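Local structure of thiaminase-I (Naegleria gruberi, 4HCW) at residues Asn121-Ser126 with Gln250-Ser255; Pro258-Asp263 with Ser331-Leu336. The protein belongs to the thiaminase I family and adopts the two-lobed alpha/beta fold familiar from periplasmic binding proteins. All coordinates share one frame; numbering follows the deposited sequence.

Interaction 1 (Asn121-Ser126 with Gln250-Ser255)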
# COMPACT_ATOMS: atom_id res chain seq x y z
N ASN A 121 2.76 -6.21 -1.86
CA ASN A 121 3.30 -7.41 -1.23
C ASN A 121 4.50 -7.95 -2.00
O ASN A 121 4.36 -8.85 -2.83
CB ASN A 121 2.23 -8.49 -1.09
CG ASN A 121 1.18 -8.15 -0.05
OD1 ASN A 121 1.43 -8.27 1.15
ND2 ASN A 121 0.01 -7.74 -0.50
N PHE A 122 5.67 -7.39 -1.73
CA PHE A 122 6.88 -7.75 -2.46
C PHE A 122 7.45 -9.09 -2.00
O PHE A 122 7.08 -9.60 -0.94
CB PHE A 122 7.95 -6.67 -2.29
CG PHE A 122 7.51 -5.31 -2.73
CD1 PHE A 122 7.56 -4.95 -4.07
CD2 PHE A 122 7.06 -4.38 -1.81
CE1 PHE A 122 7.16 -3.69 -4.48
CE2 PHE A 122 6.66 -3.12 -2.21
CZ PHE A 122 6.71 -2.78 -3.55
N LEU A 123 8.35 -9.65 -2.80
CA LEU A 123 9.04 -10.88 -2.43
C LEU A 123 10.46 -10.58 -1.98
O LEU A 123 11.32 -10.23 -2.79
CB LEU A 123 9.08 -11.85 -3.61
CG LEU A 123 9.80 -13.18 -3.37
CD1 LEU A 123 9.16 -13.95 -2.22
CD2 LEU A 123 9.81 -14.02 -4.64
N LEU A 124 10.71 -10.73 -0.68
CA LEU A 124 12.05 -10.53 -0.14
C LEU A 124 12.82 -11.84 -0.16
O LEU A 124 12.71 -12.65 0.76
CB LEU A 124 11.98 -9.98 1.29
CG LEU A 124 13.31 -9.53 1.88
CD1 LEU A 124 13.88 -8.37 1.08
CD2 LEU A 124 13.16 -9.16 3.35
N SER A 125 13.60 -12.04 -1.22
CA SER A 125 14.34 -13.28 -1.40
C SER A 125 15.78 -13.18 -0.91
O SER A 125 16.54 -12.31 -1.35
CB SER A 125 14.30 -13.71 -2.87
OG SER A 125 14.75 -12.67 -3.72
N SER A 126 16.15 -14.08 -0.01
CA SER A 126 17.51 -14.18 0.50
C SER A 126 18.46 -14.56 -0.64
O SER A 126 18.03 -15.18 -1.61
CB SER A 126 17.56 -15.23 1.61
OG SER A 126 18.87 -15.42 2.11
N GLN A 250 11.38 -7.94 -5.35
CA GLN A 250 10.77 -7.81 -6.67
C GLN A 250 9.25 -7.70 -6.61
O GLN A 250 8.62 -8.02 -5.60
CB GLN A 250 11.16 -8.99 -7.56
CG GLN A 250 10.73 -10.34 -7.00
CD GLN A 250 10.89 -11.46 -8.01
OE1 GLN A 250 11.25 -12.59 -7.66
NE2 GLN A 250 10.62 -11.16 -9.28
N LEU A 251 8.66 -7.25 -7.72
CA LEU A 251 7.22 -7.22 -7.88
C LEU A 251 6.71 -8.58 -8.35
O LEU A 251 6.99 -8.99 -9.47
CB LEU A 251 6.81 -6.17 -8.90
CG LEU A 251 6.50 -4.76 -8.41
CD1 LEU A 251 6.12 -3.88 -9.59
CD2 LEU A 251 5.39 -4.79 -7.38
N ILE A 252 5.98 -9.26 -7.48
CA ILE A 252 5.37 -10.53 -7.86
C ILE A 252 3.86 -10.49 -7.67
O ILE A 252 3.36 -10.15 -6.59
CB ILE A 252 5.95 -11.71 -7.06
CG1 ILE A 252 6.03 -11.35 -5.58
CG2 ILE A 252 7.33 -12.08 -7.59
CD1 ILE A 252 5.80 -12.53 -4.66
N GLY A 253 3.13 -10.84 -8.72
CA GLY A 253 1.70 -10.98 -8.62
C GLY A 253 1.39 -12.32 -7.97
O GLY A 253 2.17 -13.26 -8.08
N THR A 254 0.25 -12.40 -7.28
CA THR A 254 -0.19 -13.66 -6.71
C THR A 254 -0.48 -14.63 -7.85
O THR A 254 -0.37 -15.85 -7.69
CB THR A 254 -1.42 -13.48 -5.80
OG1 THR A 254 -1.93 -14.76 -5.41
CG2 THR A 254 -2.51 -12.71 -6.53
N SER A 255 -0.85 -14.07 -9.00
CA SER A 255 -1.00 -14.82 -10.23
C SER A 255 -0.93 -13.85 -11.40
O SER A 255 -1.70 -12.89 -11.47
CB SER A 255 -2.34 -15.56 -10.25
OG SER A 255 -3.43 -14.65 -10.22
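F122 and L251 lie side by side and point the same way; the CD2 branch of the leucine comes closest, 3.6 Å from CE1 of F122, in an oblique position relative to the ring. The ring's other neighbour here is polar. The carbonyl O of Q250 sits in the ring plane at its edge, 3.6 Å from CD1 of F122. Across the backbone, on the side away from the F122 ring, L123 and Q250 also run side by side. CG of L123 is anti to the backbone N (chi1 179°), and the CD2 branch ends 3.6 Å from OE1 of Q250, a methyl against an amide oxygen and therefore a packing contact. I252 joins from the same side: its CG1 takes the position between the backbone N and the carbonyl carbon (chi1 46°), and CD1 at the end of that branch comes within 3.5 Å of CB of L123.

The backbone pairing is loose. N of L123 donates to O of Q250 at 3.3 Å, long but straight (168° at the hydrogen) and within the carbonyl plane; the return bond, from N of Q250 to O of L123, is weak. Polar groups bracket this short pairing: OG of S125 bonds to O of N248, and O of L251 accepts from NZ of K329. Helix 317-328 packs on the F122 and L251 side through F326, and L322 also touches F122, whereas L136 of helix 136-143 meets I252. The arrangement is consistent with the end of an antiparallel pairing in the large mixed sheet, where the short strand 248-250 beside the long strand 110-125 gives way to the loop toward strand 260-267.

Interaction 2 (Pro258-Asp263 with Ser331-Leu336); sequences PYVYTD and SEVRVL
The ring of Y259 lies flat over the start of the R334 side chain. CB of R334 stands 3.5 Å from the ring centroid and only 12° off the ring normal, a CH-pi contact over one face, while the backbone N of L336 lies at the ring's edge, in its plane. Two backbone bonds fix the register beneath: N of R334 donates to O of P258 at 2.7 Å, and N of V260 to O of R334 at 3.0 Å, both close to linear with the acceptor C=O. Their pattern, with R334 bonding to the residues on either side of Y259, is that of a single parallel bridge. It ties the approach to strand 260-267 of the large mixed sheet to the approach to strand 335-338, which pairs in parallel with strand 176-179. On the side of the backbone away from the Y259 ring, CG2 of V260 reaches CG1 of V333 at 3.6 Å, the two side chains crossing at about a right angle, and the same methyl touches CG2 of V335 at 3.9 Å. P258 belongs to this close-packed part as well: its CD lies against the carbonyl O of E332, and its CG is 4.1 Å from CG2 of V333.

Toward S331 the packing thins. The carboxylate end of E332 leads away, making a long, weak ion pair with K257. The R334 chain bends at CD (chi2 -64°), and its guanidinium leaves the tyrosine: NH1 donates to O of S331 at 3.0 Å, and NH2 to O of S172. S331 itself is exposed.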
# COMPACT_ATOMS: atom_id res chain seq x y z
N PRO A 258 0.92 -8.27 -11.38
CA PRO A 258 1.32 -7.73 -10.08
C PRO A 258 0.38 -6.63 -9.60
O PRO A 258 -0.02 -5.77 -10.39
CB PRO A 258 2.71 -7.16 -10.35
CG PRO A 258 2.67 -6.77 -11.79
CD PRO A 258 1.80 -7.80 -12.46
N TYR A 259 0.03 -6.66 -8.32
CA TYR A 259 -0.86 -5.66 -7.74
C TYR A 259 -0.14 -4.79 -6.72
O TYR A 259 0.67 -5.28 -5.94
CB TYR A 259 -2.07 -6.33 -7.08
CG TYR A 259 -3.18 -6.68 -8.04
CD1 TYR A 259 -3.07 -7.75 -8.91
CD2 TYR A 259 -4.36 -5.94 -8.06
CE1 TYR A 259 -4.09 -8.07 -9.79
CE2 TYR A 259 -5.38 -6.25 -8.94
CZ TYR A 259 -5.24 -7.32 -9.80
OH TYR A 259 -6.26 -7.63 -10.67
N VAL A 260 -0.43 -3.49 -6.74
CA VAL A 260 0.12 -2.56 -5.76
C VAL A 260 -0.98 -1.74 -5.10
O VAL A 260 -2.08 -1.60 -5.64
CB VAL A 260 1.15 -1.60 -6.39
CG1 VAL A 260 2.25 -2.36 -7.12
CG2 VAL A 260 0.46 -0.61 -7.32
N TYR A 261 -0.67 -1.19 -3.93
CA TYR A 261 -1.57 -0.29 -3.24
C TYR A 261 -0.99 1.12 -3.26
O TYR A 261 0.22 1.30 -3.17
CB TYR A 261 -1.78 -0.73 -1.79
CG TYR A 261 -2.28 -2.15 -1.62
CD1 TYR A 261 -3.63 -2.44 -1.74
CD2 TYR A 261 -1.41 -3.19 -1.33
CE1 TYR A 261 -4.10 -3.73 -1.59
CE2 TYR A 261 -1.87 -4.48 -1.17
CZ TYR A 261 -3.21 -4.75 -1.30
OH TYR A 261 -3.67 -6.04 -1.14
N THR A 262 -1.86 2.12 -3.39
CA THR A 262 -1.41 3.51 -3.35
C THR A 262 -2.23 4.34 -2.38
O THR A 262 -3.46 4.36 -2.44
CB THR A 262 -1.49 4.18 -4.74
OG1 THR A 262 -2.85 4.21 -5.19
CG2 THR A 262 -0.64 3.42 -5.75
N ASP A 263 -1.55 5.02 -1.47
CA ASP A 263 -2.20 5.96 -0.56
C ASP A 263 -2.25 7.33 -1.21
O ASP A 263 -1.24 7.81 -1.73
CB ASP A 263 -1.46 6.01 0.78
CG ASP A 263 -1.53 4.70 1.54
OD1 ASP A 263 -2.59 4.05 1.49
OD2 ASP A 263 -0.53 4.33 2.18
N SER A 331 3.39 -1.24 -17.19
CA SER A 331 2.12 -1.50 -17.86
C SER A 331 1.40 -2.72 -17.29
O SER A 331 0.19 -2.89 -17.50
CB SER A 331 2.34 -1.69 -19.36
OG SER A 331 3.20 -2.79 -19.62
N GLU A 332 2.13 -3.56 -16.57
CA GLU A 332 1.58 -4.81 -16.07
C GLU A 332 1.01 -4.68 -14.66
O GLU A 332 0.27 -5.56 -14.20
CB GLU A 332 2.64 -5.92 -16.11
CG GLU A 332 3.39 -6.03 -17.44
CD GLU A 332 2.60 -6.73 -18.53
OE1 GLU A 332 3.17 -7.64 -19.18
OE2 GLU A 332 1.42 -6.38 -18.76
N VAL A 333 1.35 -3.60 -13.98
CA VAL A 333 0.89 -3.38 -12.61
C VAL A 333 -0.60 -3.06 -12.53
O VAL A 333 -1.10 -2.21 -13.27
CB VAL A 333 1.71 -2.27 -11.91
CG1 VAL A 333 1.06 -1.87 -10.60
CG2 VAL A 333 3.14 -2.73 -11.68
N ARG A 334 -1.30 -3.75 -11.64
CA ARG A 334 -2.74 -3.54 -11.45
C ARG A 334 -3.04 -2.95 -10.08
O ARG A 334 -2.27 -3.11 -9.14
CB ARG A 334 -3.48 -4.87 -11.62
CG ARG A 334 -3.39 -5.46 -13.01
CD ARG A 334 -4.06 -4.56 -14.03
NE ARG A 334 -4.04 -5.14 -15.37
CZ ARG A 334 -3.09 -4.91 -16.27
NH1 ARG A 334 -2.07 -4.11 -15.97
NH2 ARG A 334 -3.16 -5.48 -17.47
N VAL A 335 -4.18 -2.27 -9.97
CA VAL A 335 -4.62 -1.69 -8.71
C VAL A 335 -6.08 -2.03 -8.43
O VAL A 335 -6.97 -1.63 -9.17
CB VAL A 335 -4.45 -0.16 -8.70
CG1 VAL A 335 -5.03 0.43 -7.42
CG2 VAL A 335 -2.99 0.23 -8.85
N LEU A 336 -6.31 -2.78 -7.35
CA LEU A 336 -7.67 -3.18 -6.99
C LEU A 336 -8.40 -2.06 -6.26
O LEU A 336 -7.92 -1.54 -5.26
CB LEU A 336 -7.63 -4.44 -6.12
CG LEU A 336 -8.98 -5.02 -5.69
CD1 LEU A 336 -9.82 -5.39 -6.90
CD2 LEU A 336 -8.78 -6.22 -4.78

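Both contacts are largely buried, but interaction 2 is the deeper and larger: its centre lies about 9 Å from the chain centre against about 14 Å, and it buries 450 Å² against 316 Å². Each starts from the large mixed sheet, on neighbouring strands 110-125 and 260-267. Interaction 1 pairs the first with a loop leaving another strand of that sheet, through a long and a weak backbone bond and apolar contacts that include the F122 ring. Interaction 2 reaches to a separate small sheet, with shorter bonds, a CH-pi contact and an arginine. L251 joins them, its CD1 lying 3.8 Å from CG2 of V333 and its CD2 4.0 Å from CG1 of V260.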